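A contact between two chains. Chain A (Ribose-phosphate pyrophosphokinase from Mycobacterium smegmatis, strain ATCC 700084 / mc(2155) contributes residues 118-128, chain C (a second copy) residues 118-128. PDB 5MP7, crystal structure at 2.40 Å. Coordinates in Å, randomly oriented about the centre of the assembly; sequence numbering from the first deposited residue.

Chain A, residues 118-128: RLVADLLKTAG
Chain C, residues 118-128: RLVADLLKTAG

Residues 118-127 of each chain continue an α-helix that begins earlier in the chain, with phi/psi close to -64/-40 through Thr126(A) and Thr126(C), and -62/-27 at Ala127(A) and Ala127(C), and the regular i to i+4 backbone bonds, such as Leu123(A) N to Leu119(A) O at 2.9 Å. The helix gives way at Gly128(A) and Gly128(C), which take phi of 126° with psi of 8° and 10°. In chain A this forms a Schellman motif, in which Gly128(A) N makes weak bonds to Leu124(A) O (3.4 Å) and Lys125(A) O (3.2 Å). A CB at either glycine would be jammed against the preceding carbonyl oxygen.

The two helices run in roughly opposite directions, at 138° between their N-to-C vectors, and their axes approach to 9.7 Å. The register is nearly symmetric: Leu123(A) CA lies 6.0 Å from Leu123(C) CA, Leu119(A) CA lies 6.9 Å from Ala127(C) CA, and Ala127(A) CA is the same distance from Leu119(C) CA. The contact buries 384 Å².

At its centre, the CA-to-CB bonds of Leu123(A) and Leu123(C) point sideways, but m,t rotamers bring the side-chain ends inward, and Leu123(A) CD2 meets Leu123(C) CD2 at 3.8 Å. Leu119(A) and Leu119(C) also start sideways; as t,p rotamers they reach the last turn of the partner helix, where Leu119(A) CD1 is 4.1 Å from Ala127(C) CB and Ala127(A) CB is 4.1 Å from Leu119(C) CD1. These methyls also lie close to the backbone: Leu119(C) CD1 is 4.0 Å from Ala127(A) CA.

Thr126(A) and Thr126(C) point toward the opposing helix and lose the most surface to it. Both are m rotamers (chi1 -60°), which turns each hydroxyl back to its own helix: Thr126(A) OG1 donates to Asp122(A) O, and Thr126(C) OG1 to Asp122(C) O, both at 2.9 Å. The two hydroxyls also face each other, with Thr126(A) OG1 2.8 Å from Thr126(C) OG1. Their methyls pack on the aspartates, Thr126(A) CG2 lying 3.6 Å from Asp122(C) CB and Asp122(A) CB 3.6 Å from Thr126(C) CG2.

Asp122(A) and Asp122(C) thus contribute their CB atoms across the contact, while each carboxylate (chi1 -67° in A, -66° in C) is held within its own chain. Salt bridges join Arg118(A) NE to Asp122(A) OD1 at 2.8 Å and Arg118(C) NE to Asp122(C) OD1 at 2.9 Å, one turn apart along each helix. The arginines adopt t,p,t rotamers with chi4 of -93°.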

# COMPACT_ATOMS: atom_id res chain seq x y z
N ARG A 118 27.46 -27.63 47.61
CA ARG A 118 28.89 -27.75 47.36
C ARG A 118 29.28 -26.84 46.18
O ARG A 118 30.34 -26.21 46.20
CB ARG A 118 29.31 -29.22 47.14
CG ARG A 118 30.73 -29.43 46.58
CD ARG A 118 31.78 -28.84 47.49
NE ARG A 118 33.12 -28.69 46.96
CZ ARG A 118 34.13 -29.55 47.06
NH1 ARG A 118 35.32 -29.20 46.59
NH2 ARG A 118 34.00 -30.76 47.60
N LEU A 119 28.43 -26.76 45.17
CA LEU A 119 28.71 -25.89 44.02
C LEU A 119 28.78 -24.43 44.44
O LEU A 119 29.66 -23.73 44.02
CB LEU A 119 27.66 -26.04 42.93
CG LEU A 119 27.77 -25.14 41.70
CD1 LEU A 119 28.99 -25.48 40.88
CD2 LEU A 119 26.49 -25.24 40.89
N VAL A 120 27.90 -23.99 45.34
CA VAL A 120 27.95 -22.63 45.87
C VAL A 120 29.28 -22.32 46.54
O VAL A 120 29.86 -21.25 46.33
CB VAL A 120 26.80 -22.37 46.84
CG1 VAL A 120 26.98 -21.07 47.63
CG2 VAL A 120 25.49 -22.31 46.09
N ALA A 121 29.77 -23.23 47.37
CA ALA A 121 31.06 -23.02 48.02
C ALA A 121 32.21 -22.93 47.02
O ALA A 121 33.09 -22.13 47.22
CB ALA A 121 31.35 -24.11 49.06
N ASP A 122 32.18 -23.76 45.98
CA ASP A 122 33.22 -23.75 44.96
C ASP A 122 33.20 -22.47 44.14
O ASP A 122 34.26 -21.96 43.80
CB ASP A 122 33.04 -24.91 44.00
CG ASP A 122 33.30 -26.29 44.65
OD1 ASP A 122 34.01 -26.34 45.69
OD2 ASP A 122 32.80 -27.33 44.10
N LEU A 123 32.01 -21.99 43.80
CA LEU A 123 31.89 -20.73 43.10
C LEU A 123 32.39 -19.55 43.94
O LEU A 123 33.05 -18.68 43.41
CB LEU A 123 30.43 -20.49 42.71
CG LEU A 123 29.71 -21.51 41.85
CD1 LEU A 123 28.35 -20.96 41.52
CD2 LEU A 123 30.46 -21.90 40.60
N LEU A 124 32.08 -19.50 45.23
CA LEU A 124 32.60 -18.45 46.11
C LEU A 124 34.12 -18.49 46.19
O LEU A 124 34.75 -17.45 46.24
CB LEU A 124 32.02 -18.55 47.52
CG LEU A 124 30.54 -18.19 47.66
CD1 LEU A 124 29.89 -18.78 48.92
CD2 LEU A 124 30.36 -16.69 47.68
N LYS A 125 34.70 -19.70 46.24
CA LYS A 125 36.15 -19.87 46.22
C LYS A 125 36.79 -19.38 44.92
O LYS A 125 37.80 -18.68 44.94
CB LYS A 125 36.52 -21.35 46.40
CG LYS A 125 38.01 -21.67 46.56
CD LYS A 125 38.48 -21.09 47.86
CE LYS A 125 39.98 -21.25 48.10
NZ LYS A 125 40.34 -20.34 49.24
N THR A 126 36.22 -19.77 43.79
CA THR A 126 36.67 -19.35 42.50
C THR A 126 36.58 -17.80 42.30
O THR A 126 37.46 -17.19 41.70
CB THR A 126 35.82 -20.02 41.43
OG1 THR A 126 35.95 -21.44 41.55
CG2 THR A 126 36.24 -19.62 40.03
N ALA A 127 35.51 -17.19 42.80
CA ALA A 127 35.36 -15.74 42.73
C ALA A 127 36.44 -14.99 43.49
O ALA A 127 36.73 -13.85 43.17
CB ALA A 127 33.99 -15.33 43.24
N GLY A 128 37.01 -15.61 44.52
CA GLY A 128 38.09 -15.04 45.33
C GLY A 128 37.87 -15.00 46.83
O GLY A 128 38.65 -14.39 47.55
N ARG C 118 34.95 -12.83 32.41
CA ARG C 118 35.97 -13.78 32.85
C ARG C 118 35.41 -14.63 34.02
O ARG C 118 35.71 -15.82 34.12
CB ARG C 118 37.28 -13.06 33.23
CG ARG C 118 38.32 -13.89 33.98
CD ARG C 118 38.75 -15.10 33.19
NE ARG C 118 39.51 -16.11 33.92
CZ ARG C 118 40.85 -16.20 34.02
NH1 ARG C 118 41.67 -15.32 33.47
NH2 ARG C 118 41.37 -17.18 34.73
N LEU C 119 34.64 -14.03 34.90
CA LEU C 119 34.09 -14.77 36.01
C LEU C 119 33.18 -15.86 35.51
O LEU C 119 33.18 -16.94 36.05
CB LEU C 119 33.33 -13.83 36.98
CG LEU C 119 32.61 -14.47 38.19
CD1 LEU C 119 33.60 -15.10 39.18
CD2 LEU C 119 31.73 -13.42 38.85
N VAL C 120 32.38 -15.57 34.49
CA VAL C 120 31.48 -16.56 33.92
C VAL C 120 32.25 -17.76 33.43
O VAL C 120 31.82 -18.91 33.64
CB VAL C 120 30.60 -15.96 32.79
CG1 VAL C 120 29.89 -17.03 31.99
CG2 VAL C 120 29.55 -15.02 33.36
N ALA C 121 33.35 -17.52 32.74
CA ALA C 121 34.15 -18.64 32.21
C ALA C 121 34.76 -19.49 33.33
O ALA C 121 34.76 -20.68 33.22
CB ALA C 121 35.24 -18.15 31.29
N ASP C 122 35.20 -18.85 34.41
CA ASP C 122 35.73 -19.54 35.57
C ASP C 122 34.70 -20.38 36.31
O ASP C 122 35.00 -21.47 36.76
CB ASP C 122 36.32 -18.57 36.59
CG ASP C 122 37.56 -17.84 36.09
OD1 ASP C 122 38.22 -18.36 35.12
OD2 ASP C 122 37.89 -16.72 36.62
N LEU C 123 33.49 -19.83 36.47
CA LEU C 123 32.42 -20.56 37.09
C LEU C 123 32.01 -21.79 36.26
O LEU C 123 31.76 -22.84 36.82
CB LEU C 123 31.21 -19.67 37.28
CG LEU C 123 31.35 -18.40 38.10
CD1 LEU C 123 29.96 -17.78 38.25
CD2 LEU C 123 32.01 -18.58 39.45
N LEU C 124 31.95 -21.66 34.93
CA LEU C 124 31.66 -22.80 34.05
C LEU C 124 32.74 -23.87 34.16
O LEU C 124 32.40 -25.05 34.15
CB LEU C 124 31.51 -22.38 32.58
CG LEU C 124 30.24 -21.58 32.25
CD1 LEU C 124 30.38 -20.76 30.97
CD2 LEU C 124 29.05 -22.48 32.12
N LYS C 125 34.01 -23.46 34.30
CA LYS C 125 35.12 -24.39 34.49
C LYS C 125 35.04 -25.13 35.82
O LYS C 125 35.20 -26.33 35.88
CB LYS C 125 36.44 -23.63 34.43
CG LYS C 125 37.69 -24.50 34.50
CD LYS C 125 37.78 -25.32 33.23
CE LYS C 125 38.95 -26.29 33.19
NZ LYS C 125 38.67 -27.22 32.05
N THR C 126 34.73 -24.40 36.88
CA THR C 126 34.59 -24.97 38.21
C THR C 126 33.40 -25.92 38.30
O THR C 126 33.49 -26.96 38.96
CB THR C 126 34.38 -23.83 39.21
OG1 THR C 126 35.50 -22.94 39.18
CG2 THR C 126 34.20 -24.33 40.63
N ALA C 127 32.29 -25.59 37.66
CA ALA C 127 31.13 -26.50 37.59
C ALA C 127 31.42 -27.82 36.90
O ALA C 127 30.78 -28.81 37.22
CB ALA C 127 29.96 -25.82 36.90
N GLY C 128 32.39 -27.84 35.99
CA GLY C 128 32.81 -29.05 35.30
C GLY C 128 32.81 -29.01 33.79
O GLY C 128 33.03 -30.02 33.15